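Local coordinates for protein phenolpthiocerol synthesis type-I polyketide synthase ppsA (Mycobacterium bovis, PDB 7AKC) that probably extends fatty acyl starters with malonyl-type units to build the phthiocerol lipid core, the present piece being its acyltransferase domain, at residues Val78-Ile83 with Ile209-His214; Pro105-Gly110 with Ala275-Gly280; Gly240-Ser243 with Asp248-Thr251. All coordinates share one frame; numbering follows the deposited sequence.

How the interactions relate
Interactions 2 and 3 belong together: strands 107-110 and 240-242 are parallel neighbours in the five-stranded sheet, joined by backbone hydrogen bonds from V108 to G240 and I242. All the touching residues of interaction 2 are buried, and its apolar helix-on-sheet packing ends beside a sodium site. Interaction 3, partly buried at an edge strand, adds one leucine, a water and a hydrogen-bonded type I turn. Interaction 1 lies about 26 to 27 Å away, centre to centre, across the middle of the chain; also partly buried, it sets the beginning of helix 79-100 against the loop after strand 204-207 and mixes aliphatic packing with a charged side chain.

Interaction 1 (Val78-Ile83 with Ile209-His214); sequences VGIEQI and IEVAPH
I80 and E210 bring the two backbones together, their CA atoms 5.8 Å apart where the chain enters helix 79-100 and meets an irregular loop. G79, leading into the helix, has a positive phi of 87°, and its backbone angles suit glycine because a CB there would press on the carbonyl O of V78. I83 N bonds to G79 O, and V78 N to Q82 OE1, the latter bond 2.9 Å long and nearly straight at 170°.

Between the segments, I80 and E210 carry most of the contact, with V211 and I83 adding to it. I80 runs out with CG1 anti to its backbone nitrogen (chi1 -176°), which sends CD1 to V211, 3.6 Å from V211 CG2; the two side chains cross at about a right angle. Nearer the backbone, I80 CB lies 3.9 Å from E210 CB. E210 then bends at chi2, and the bend brings its carboxylate beside I83, where I83 CD1 packs 3.5 Å from E210 OE2. This is a methyl against an oxygen, and the charge is met by R30 in a salt bridge. Glutamate thus serves twice, its methylenes packing while its end stays polar; the branched I80 and V211 fill the apolar side, covered further by S138 and M141 of helix 127-141.

Further along the same loop, H214 NE2 is hydrogen-bonded to S112 OG, the serine of a GxSxG sequence, which is consistent with the serine-histidine pair of the acyltransferase active site.

Interaction 2 (Pro105-Gly110 with Ala275-Gly280); sequences PDLVIG and ASAGSG. With NA (sodium ion), chain C.
Next to A277, the residue that meets L107 and I109, the backbone O of S276 binds a sodium ion at 2.3 Å. The ion also takes S279 O at 2.4 Å and water 1 at 2.5 Å, and the carbonyl oxygens of A281 and G283 complete the site. All five ligands are neutral oxygens, as befits a hard cation of single charge. They gather where helix 270-278 ends: S279 is the first residue to leave helical angles, and its N still bonds to S276 O at 3.2 Å, with a weaker link to A275 O. One carbonyl, S276 O, therefore serves both the last turn and the metal. The carbonyl end of a helix carries partial negative charge, which probably favours a cation there.

The contact with strand 107-110 is apolar and rests on a single methyl. A277 CB lies 3.8 Å from L107 CD2 and 3.9 Å from I109 CD1, so two long side chains share one small one. L107 and I109 are alternate residues and extend from the same face of the strand, while V108 between them turns to A118 and V121 of helix 115-121 on the other face. In I109, CG1 is anti to the carbonyl carbon (chi1 -64°), and its extended chain brings CD1 to the alanine. Alanine suits this helix position because its short side chain lets the helix lie close, 8.2 Å from A277 CA to L107 CA. I242 of the adjoining strand touches both L107 and A277.

The chemistry is thus divided: hydrophobic burial and close methyl packing join helix to sheet, whereas the sodium draws together carbonyls of the helix end and the loop that follows, without touching the strand.

Interaction 3 (Gly240-Ser243 with Asp248-Thr251); sequences GIIS and DLHT
L249 reaches the weakly bonded strand about 240-242 with one methyl: CD2 of L249 packs 4.0 Å from I242 CG2, its apolar partner, and also lies against the next carbonyl, 3.6 Å from S243 O. With chi1 at -56°, CG of L249 stands anti to its carbonyl carbon, and the tip of the side chain comes nearer the strand than its base does. Leucine and isoleucine cross obliquely here, methyl against methyl, which suits a partly covered apolar patch. A polar link lies alongside: water 2 accepts from S243 N at 3.0 Å and donates a long, weak bond to L249 O, so the backbone N-H of S243 has a partner.

The second shell is the turn that presents L249. Residues D248 to T251 form a type I beta turn, and D248 O is gripped twice from the same face of its plane, by T251 OG1 at 2.9 Å and by T251 N at 3.2 Å. Aspartate suits the first position because its side chain can bond forward: D248 OD1 accepts from H250 N at 3.1 Å, making an Asx turn, with the donor lying above the carboxylate plane and the N-H...O angle at 156°. Threonine closes the turn with both its amide and its hydroxyl. On the strand side, S243 OG bonds to E115 and to T245 N.

Outward from here, I242 packs on A273, S276 and A277 of helix 270-278, and L249 reaches S276 of that helix too. The turn therefore borders the outermost strand of the parallel sheet, next to the helix that covers one of its faces.

Interaction 1 (Val78-Ile83 with Ile209-His214)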
ATOM      1  N   VAL A  78       4.589   9.157  18.074  1.00 49.72           N
ATOM      2  CA  VAL A  78       3.747   8.311  18.912  1.00 47.17           C
ATOM      3  C   VAL A  78       2.310   8.243  18.420  1.00 44.77           C
ATOM      4  O   VAL A  78       1.663   9.269  18.278  1.00 44.57           O
ATOM      5  CB  VAL A  78       3.820   8.838  20.377  1.00 47.80           C
ATOM      6  CG1 VAL A  78       2.809   8.144  21.259  1.00 47.78           C
ATOM      7  CG2 VAL A  78       5.225   8.689  20.952  1.00 48.46           C
ATOM      8  N   GLY A  79       1.801   7.035  18.199  1.00 43.05           N
ATOM      9  CA  GLY A  79       0.423   6.848  17.752  1.00 41.40           C
ATOM     10  C   GLY A  79       0.242   6.902  16.247  1.00 39.17           C
ATOM     11  O   GLY A  79       1.029   7.556  15.561  1.00 39.20           O
ATOM     12  N   ILE A  80      -0.810   6.230  15.722  1.00 36.80           N
ATOM     13  CA  ILE A  80      -1.081   6.165  14.276  1.00 35.00           C
ATOM     14  C   ILE A  80      -1.071   7.537  13.600  1.00 36.61           C
ATOM     15  O   ILE A  80      -0.409   7.686  12.581  1.00 36.58           O
ATOM     16  CB  ILE A  80      -2.372   5.373  13.926  1.00 33.21           C
ATOM     17  CG1 ILE A  80      -2.556   5.244  12.404  1.00 33.59           C
ATOM     18  CG2 ILE A  80      -3.625   5.971  14.568  1.00 32.72           C
ATOM     19  CD1 ILE A  80      -3.659   4.189  12.059  1.00 33.61           C
ATOM     20  N   GLU A  81      -1.756   8.549  14.178  1.00 39.13           N
ATOM     21  CA  GLU A  81      -1.782   9.872  13.544  1.00 42.05           C
ATOM     22  C   GLU A  81      -0.361  10.466  13.354  1.00 44.73           C
ATOM     23  O   GLU A  81       0.041  10.753  12.222  1.00 45.47           O
ATOM     24  CB  GLU A  81      -2.717  10.807  14.326  1.00 45.19           C
ATOM     25  CG  GLU A  81      -4.126  10.254  14.439  1.00 49.24           C
ATOM     26  CD  GLU A  81      -4.965  10.871  15.534  1.00 54.31           C
ATOM     27  OE1 GLU A  81      -5.019  10.292  16.648  1.00 52.13           O
ATOM     28  OE2 GLU A  81      -5.576  11.934  15.271  1.00 56.21           O
ATOM     29  N   GLN A  82       0.420  10.590  14.441  1.00 46.46           N
ATOM     30  CA  GLN A  82       1.794  11.099  14.341  1.00 47.54           C
ATOM     31  C   GLN A  82       2.656  10.229  13.426  1.00 47.44           C
ATOM     32  O   GLN A  82       3.366  10.776  12.587  1.00 48.62           O
ATOM     33  CB  GLN A  82       2.468  11.164  15.725  1.00 50.87           C
ATOM     34  CG  GLN A  82       2.173  12.417  16.532  1.00 55.36           C
ATOM     35  CD  GLN A  82       3.388  12.801  17.361  1.00 63.85           C
ATOM     36  OE1 GLN A  82       3.961  11.992  18.113  1.00 64.13           O
ATOM     37  NE2 GLN A  82       3.805  14.056  17.244  1.00 67.73           N
ATOM     38  N   ILE A  83       2.616   8.888  13.578  1.00 46.12           N
ATOM     39  CA  ILE A  83       3.435   7.998  12.741  1.00 46.64           C
ATOM     40  C   ILE A  83       3.112   8.149  11.244  1.00 46.66           C
ATOM     41  O   ILE A  83       4.037   8.312  10.437  1.00 47.30           O
ATOM     42  CB  ILE A  83       3.370   6.534  13.239  1.00 46.26           C
ATOM     43  CG1 ILE A  83       4.276   6.358  14.461  1.00 46.66           C
ATOM     44  CG2 ILE A  83       3.740   5.512  12.138  1.00 46.04           C
ATOM     45  CD1 ILE A  83       3.827   5.286  15.459  1.00 47.86           C
ATOM     46  N   ILE A 209       1.347  -3.683  12.964  1.00 39.44           N
ATOM     47  CA  ILE A 209       0.806  -2.419  12.439  1.00 37.45           C
ATOM     48  C   ILE A 209      -0.091  -1.741  13.488  1.00 34.95           C
ATOM     49  O   ILE A 209      -0.763  -2.422  14.239  1.00 35.51           O
ATOM     50  CB  ILE A 209       0.012  -2.709  11.116  1.00 37.99           C
ATOM     51  CG1 ILE A 209      -0.345  -1.422  10.378  1.00 39.72           C
ATOM     52  CG2 ILE A 209      -1.228  -3.600  11.367  1.00 37.71           C
ATOM     53  CD1 ILE A 209      -0.531  -1.616   8.793  1.00 41.61           C
ATOM     54  N   GLU A 210      -0.109  -0.405  13.543  1.00 33.46           N
ATOM     55  CA  GLU A 210      -0.897   0.340  14.538  1.00 33.00           C
ATOM     56  C   GLU A 210      -2.367  -0.024  14.458  1.00 31.55           C
ATOM     57  O   GLU A 210      -2.987  -0.277  15.493  1.00 33.23           O
ATOM     58  CB  GLU A 210      -0.721   1.872  14.400  1.00 34.38           C
ATOM     59  CG  GLU A 210       0.642   2.411  14.804  1.00 38.56           C
ATOM     60  CD  GLU A 210       1.876   1.952  14.046  1.00 46.54           C
ATOM     61  OE1 GLU A 210       1.763   1.553  12.861  1.00 49.31           O
ATOM     62  OE2 GLU A 210       2.976   2.028  14.635  1.00 47.50           O
ATOM     63  N   VAL A 211      -2.894  -0.010  13.232  1.00 28.52           N
ATOM     64  CA  VAL A 211      -4.315  -0.361  12.954  1.00 27.10           C
ATOM     65  C   VAL A 211      -4.307  -1.112  11.622  1.00 26.47           C
ATOM     66  O   VAL A 211      -3.705  -0.627  10.680  1.00 27.69           O
ATOM     67  CB  VAL A 211      -5.245   0.860  12.852  1.00 27.58           C
ATOM     68  CG1 VAL A 211      -6.651   0.467  12.428  1.00 28.43           C
ATOM     69  CG2 VAL A 211      -5.295   1.673  14.131  1.00 26.37           C
ATOM     70  N   ALA A 212      -4.961  -2.259  11.579  1.00 25.04           N
ATOM     71  CA  ALA A 212      -4.979  -3.068  10.344  1.00 22.96           C
ATOM     72  C   ALA A 212      -6.079  -2.581   9.416  1.00 23.03           C
ATOM     73  O   ALA A 212      -7.245  -2.664   9.762  1.00 22.44           O
ATOM     74  CB  ALA A 212      -5.135  -4.521  10.672  1.00 23.76           C
ATOM     75  N   PRO A 213      -5.728  -2.079   8.221  1.00 23.05           N
ATOM     76  CA  PRO A 213      -6.726  -1.721   7.264  1.00 22.70           C
ATOM     77  C   PRO A 213      -7.009  -2.923   6.345  1.00 22.51           C
ATOM     78  O   PRO A 213      -6.595  -4.001   6.657  1.00 23.76           O
ATOM     79  CB  PRO A 213      -6.049  -0.536   6.555  1.00 24.29           C
ATOM     80  CG  PRO A 213      -4.568  -0.607   6.879  1.00 25.35           C
ATOM     81  CD  PRO A 213      -4.374  -1.834   7.738  1.00 23.15           C
ATOM     82  N   HIS A 214      -7.755  -2.712   5.266  1.00 22.06           N
ATOM     83  CA  HIS A 214      -7.987  -3.767   4.241  1.00 21.73           C
ATOM     84  C   HIS A 214      -8.708  -4.983   4.819  1.00 22.49           C
ATOM     85  O   HIS A 214      -8.373  -6.098   4.427  1.00 22.46           O
ATOM     86  CB  HIS A 214      -6.707  -4.059   3.463  1.00 22.51           C
ATOM     87  CG  HIS A 214      -5.957  -2.813   3.182  1.00 20.94           C
ATOM     88  ND1 HIS A 214      -6.499  -1.792   2.448  1.00 21.99           N
ATOM     89  CD2 HIS A 214      -4.752  -2.389   3.597  1.00 23.50           C
ATOM     90  CE1 HIS A 214      -5.648  -0.799   2.389  1.00 24.62           C
ATOM     91  NE2 HIS A 214      -4.587  -1.138   3.088  1.00 25.06           N
TER

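Interaction 2 (Pro105-Gly110 with Ala275-Gly280)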
ATOM      1  N   PRO A 105      10.058  10.600 -11.216  1.00 63.63           N
ATOM      2  CA  PRO A 105       9.177   9.496 -11.631  1.00 59.77           C
ATOM      3  C   PRO A 105       8.350   9.789 -12.863  1.00 55.78           C
ATOM      4  O   PRO A 105       7.817  10.882 -13.042  1.00 56.81           O
ATOM      5  CB  PRO A 105       8.262   9.300 -10.422  1.00 60.63           C
ATOM      6  CG  PRO A 105       8.178  10.628  -9.796  1.00 62.11           C
ATOM      7  CD  PRO A 105       9.486  11.355 -10.085  1.00 62.00           C
ATOM      8  N   ASP A 106       8.282   8.814 -13.740  1.00 51.73           N
ATOM      9  CA  ASP A 106       7.390   8.848 -14.887  1.00 49.28           C
ATOM     10  C   ASP A 106       6.010   8.258 -14.498  1.00 46.94           C
ATOM     11  O   ASP A 106       5.032   8.436 -15.225  1.00 48.19           O
ATOM     12  CB  ASP A 106       8.004   8.039 -16.023  1.00 50.45           C
ATOM     13  CG  ASP A 106       9.372   8.574 -16.408  1.00 55.94           C
ATOM     14  OD1 ASP A 106       9.437   9.719 -16.926  1.00 56.78           O
ATOM     15  OD2 ASP A 106      10.380   7.861 -16.171  1.00 57.45           O
ATOM     16  N   LEU A 107       5.939   7.570 -13.350  1.00 43.43           N
ATOM     17  CA  LEU A 107       4.762   6.888 -12.868  1.00 41.16           C
ATOM     18  C   LEU A 107       4.934   6.656 -11.369  1.00 39.49           C
ATOM     19  O   LEU A 107       6.058   6.514 -10.867  1.00 39.75           O
ATOM     20  CB  LEU A 107       4.671   5.530 -13.568  1.00 40.88           C
ATOM     21  CG  LEU A 107       3.390   4.755 -13.351  1.00 41.23           C
ATOM     22  CD1 LEU A 107       2.421   4.997 -14.480  1.00 41.19           C
ATOM     23  CD2 LEU A 107       3.674   3.263 -13.244  1.00 42.66           C
ATOM     24  N   VAL A 108       3.827   6.695 -10.651  1.00 37.45           N
ATOM     25  CA  VAL A 108       3.861   6.399  -9.217  1.00 36.45           C
ATOM     26  C   VAL A 108       2.901   5.268  -8.874  1.00 34.70           C
ATOM     27  O   VAL A 108       1.868   5.108  -9.514  1.00 34.26           O
ATOM     28  CB  VAL A 108       3.652   7.657  -8.331  1.00 38.39           C
ATOM     29  CG1 VAL A 108       4.721   8.714  -8.599  1.00 39.72           C
ATOM     30  CG2 VAL A 108       2.261   8.228  -8.510  1.00 39.06           C
ATOM     31  N   ILE A 109       3.241   4.477  -7.831  1.00 33.03           N
ATOM     32  CA  ILE A 109       2.382   3.421  -7.323  1.00 31.01           C
ATOM     33  C   ILE A 109       2.420   3.538  -5.824  1.00 31.01           C
ATOM     34  O   ILE A 109       3.483   3.569  -5.227  1.00 31.61           O
ATOM     35  CB  ILE A 109       2.836   2.019  -7.792  1.00 30.20           C
ATOM     36  CG1 ILE A 109       2.717   1.892  -9.338  1.00 29.98           C
ATOM     37  CG2 ILE A 109       2.022   0.953  -7.094  1.00 29.42           C
ATOM     38  CD1 ILE A 109       3.263   0.591  -9.933  1.00 31.60           C
ATOM     39  N   GLY A 110       1.259   3.652  -5.225  1.00 30.81           N
ATOM     40  CA  GLY A 110       1.135   3.733  -3.774  1.00 30.41           C
ATOM     41  C   GLY A 110       0.542   2.428  -3.279  1.00 29.56           C
ATOM     42  O   GLY A 110      -0.471   1.970  -3.799  1.00 29.82           O
ATOM     43  N   ALA A 275       2.920  -5.369 -11.959  1.00 25.48           N
ATOM     44  CA  ALA A 275       2.909  -6.145 -13.201  1.00 25.97           C
ATOM     45  C   ALA A 275       2.475  -5.285 -14.381  1.00 26.05           C
ATOM     46  O   ALA A 275       3.026  -5.395 -15.480  1.00 26.06           O
ATOM     47  CB  ALA A 275       1.968  -7.334 -13.065  1.00 26.61           C
ATOM     48  N   SER A 276       1.486  -4.407 -14.155  1.00 25.19           N
ATOM     49  CA  SER A 276       1.002  -3.534 -15.250  1.00 25.30           C
ATOM     50  C   SER A 276       2.103  -2.553 -15.626  1.00 24.11           C
ATOM     51  O   SER A 276       2.360  -2.305 -16.808  1.00 23.00           O
ATOM     52  CB  SER A 276      -0.230  -2.764 -14.799  1.00 26.20           C
ATOM     53  OG  SER A 276      -0.667  -1.864 -15.806  1.00 30.57           O
ATOM     54  N   ALA A 277       2.750  -1.958 -14.620  1.00 24.25           N
ATOM     55  CA  ALA A 277       3.855  -1.013 -14.884  1.00 26.13           C
ATOM     56  C   ALA A 277       4.984  -1.716 -15.650  1.00 27.20           C
ATOM     57  O   ALA A 277       5.470  -1.198 -16.664  1.00 27.36           O
ATOM     58  CB  ALA A 277       4.375  -0.457 -13.544  1.00 27.00           C
ATOM     59  N   GLY A 278       5.323  -2.939 -15.250  1.00 28.11           N
ATOM     60  CA  GLY A 278       6.396  -3.689 -15.911  1.00 28.63           C
ATOM     61  C   GLY A 278       6.048  -4.162 -17.322  1.00 28.68           C
ATOM     62  O   GLY A 278       6.946  -4.409 -18.145  1.00 30.45           O
ATOM     63  N   SER A 279       4.750  -4.245 -17.632  1.00 26.93           N
ATOM     64  CA  SER A 279       4.230  -4.727 -18.904  1.00 26.29           C
ATOM     65  C   SER A 279       4.388  -3.663 -20.002  1.00 25.38           C
ATOM     66  O   SER A 279       4.256  -2.488 -19.692  1.00 26.56           O
ATOM     67  CB  SER A 279       2.733  -4.998 -18.763  1.00 25.53           C
ATOM     68  OG  SER A 279       2.143  -5.281 -20.029  1.00 26.71           O
ATOM     69  N   GLY A 280       4.589  -4.062 -21.259  1.00 24.52           N
ATOM     70  CA  GLY A 280       4.606  -3.077 -22.350  1.00 24.61           C
ATOM     71  C   GLY A 280       3.262  -2.379 -22.543  1.00 24.84           C
ATOM     72  O   GLY A 280       3.188  -1.338 -23.196  1.00 27.55           O
TER
HETATM   73 NA    NA C1002       2.962  -0.928 -18.510  1.00 26.41          NA
HETATM   74  O   HOH W   1       1.904   0.878 -17.213  1.00 32.06           O

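Interaction 3 (Gly240-Ser243 with Asp248-Thr251)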
ATOM      1  N   GLY A 240       1.657   9.954 -14.420  1.00 54.22           N
ATOM      2  CA  GLY A 240       0.902   8.699 -14.385  1.00 51.15           C
ATOM      3  C   GLY A 240       0.871   8.042 -13.019  1.00 46.75           C
ATOM      4  O   GLY A 240       1.828   8.139 -12.261  1.00 46.71           O
ATOM      5  N   ILE A 241      -0.252   7.426 -12.674  1.00 42.56           N
ATOM      6  CA  ILE A 241      -0.401   6.713 -11.425  1.00 39.75           C
ATOM      7  C   ILE A 241      -1.245   5.477 -11.670  1.00 37.20           C
ATOM      8  O   ILE A 241      -2.218   5.521 -12.441  1.00 38.19           O
ATOM      9  CB  ILE A 241      -1.029   7.612 -10.334  1.00 39.49           C
ATOM     10  CG1 ILE A 241      -1.253   6.814  -9.015  1.00 38.53           C
ATOM     11  CG2 ILE A 241      -2.301   8.317 -10.827  1.00 40.48           C
ATOM     12  CD1 ILE A 241      -1.403   7.682  -7.808  1.00 40.69           C
ATOM     13  N   ILE A 242      -0.783   4.365 -11.128  1.00 33.75           N
ATOM     14  CA  ILE A 242      -1.556   3.143 -11.133  1.00 32.56           C
ATOM     15  C   ILE A 242      -2.048   2.961  -9.713  1.00 31.81           C
ATOM     16  O   ILE A 242      -1.243   2.876  -8.766  1.00 32.08           O
ATOM     17  CB  ILE A 242      -0.817   1.891 -11.630  1.00 31.70           C
ATOM     18  CG1 ILE A 242      -0.183   2.159 -13.018  1.00 32.27           C
ATOM     19  CG2 ILE A 242      -1.776   0.690 -11.634  1.00 30.82           C
ATOM     20  CD1 ILE A 242       0.590   1.025 -13.546  1.00 35.32           C
ATOM     21  N   SER A 243      -3.368   3.005  -9.527  1.00 30.79           N
ATOM     22  CA  SER A 243      -3.934   2.783  -8.190  1.00 27.82           C
ATOM     23  C   SER A 243      -3.860   1.303  -7.830  1.00 27.27           C
ATOM     24  O   SER A 243      -4.012   0.440  -8.685  1.00 27.52           O
ATOM     25  CB  SER A 243      -5.399   3.203  -8.189  1.00 27.80           C
ATOM     26  OG  SER A 243      -6.011   2.998  -6.928  1.00 28.74           O
ATOM     27  N   ASP A 248      -9.792  -3.791 -11.082  1.00 35.17           N
ATOM     28  CA  ASP A 248      -9.755  -3.351 -12.498  1.00 37.27           C
ATOM     29  C   ASP A 248      -8.843  -2.138 -12.564  1.00 39.18           C
ATOM     30  O   ASP A 248      -9.221  -1.100 -12.044  1.00 39.07           O
ATOM     31  CB  ASP A 248     -11.160  -3.085 -13.046  1.00 40.99           C
ATOM     32  CG  ASP A 248     -11.213  -2.625 -14.496  1.00 46.10           C
ATOM     33  OD1 ASP A 248     -10.178  -2.680 -15.178  1.00 45.91           O
ATOM     34  OD2 ASP A 248     -12.299  -2.218 -14.930  1.00 50.84           O
ATOM     35  N   LEU A 249      -7.670  -2.295 -13.172  1.00 41.05           N
ATOM     36  CA  LEU A 249      -6.685  -1.188 -13.176  1.00 44.51           C
ATOM     37  C   LEU A 249      -7.098  -0.114 -14.183  1.00 48.94           C
ATOM     38  O   LEU A 249      -6.531   0.957 -14.139  1.00 49.62           O
ATOM     39  CB  LEU A 249      -5.281  -1.722 -13.443  1.00 44.16           C
ATOM     40  CG  LEU A 249      -4.778  -2.799 -12.490  1.00 44.73           C
ATOM     41  CD1 LEU A 249      -3.551  -3.465 -13.074  1.00 45.64           C
ATOM     42  CD2 LEU A 249      -4.454  -2.216 -11.128  1.00 44.13           C
ATOM     43  N   HIS A 250      -8.121  -0.377 -14.986  1.00 52.08           N
ATOM     44  CA  HIS A 250      -8.619   0.645 -15.941  1.00 56.19           C
ATOM     45  C   HIS A 250      -9.812   1.382 -15.346  1.00 58.82           C
ATOM     46  O   HIS A 250     -10.496   2.090 -16.093  1.00 59.70           O
ATOM     47  CB  HIS A 250      -8.696   0.024 -17.336  1.00 58.80           C
ATOM     48  CG  HIS A 250      -7.326  -0.443 -17.686  1.00 63.24           C
ATOM     49  ND1 HIS A 250      -6.932  -1.755 -17.521  1.00 65.20           N
ATOM     50  CD2 HIS A 250      -6.222   0.248 -18.043  1.00 64.80           C
ATOM     51  CE1 HIS A 250      -5.657  -1.863 -17.826  1.00 66.01           C
ATOM     52  NE2 HIS A 250      -5.199  -0.647 -18.150  1.00 66.22           N
ATOM     53  N   THR A 251     -10.060   1.188 -14.050  1.00 60.00           N
ATOM     54  CA  THR A 251     -11.075   2.009 -13.374  1.00 61.34           C
ATOM     55  C   THR A 251     -10.317   3.300 -13.138  1.00 61.69           C
ATOM     56  O   THR A 251      -9.558   3.317 -12.183  1.00 62.28           O
ATOM     57  CB  THR A 251     -11.417   1.466 -11.981  1.00 63.68           C
ATOM     58  OG1 THR A 251     -11.864   0.116 -12.099  1.00 65.58           O
ATOM     59  CG2 THR A 251     -12.483   2.269 -11.270  1.00 64.03           C
TER
HETATM   60  O   HOH W   2      -5.284   3.145 -11.777  1.00 33.88           O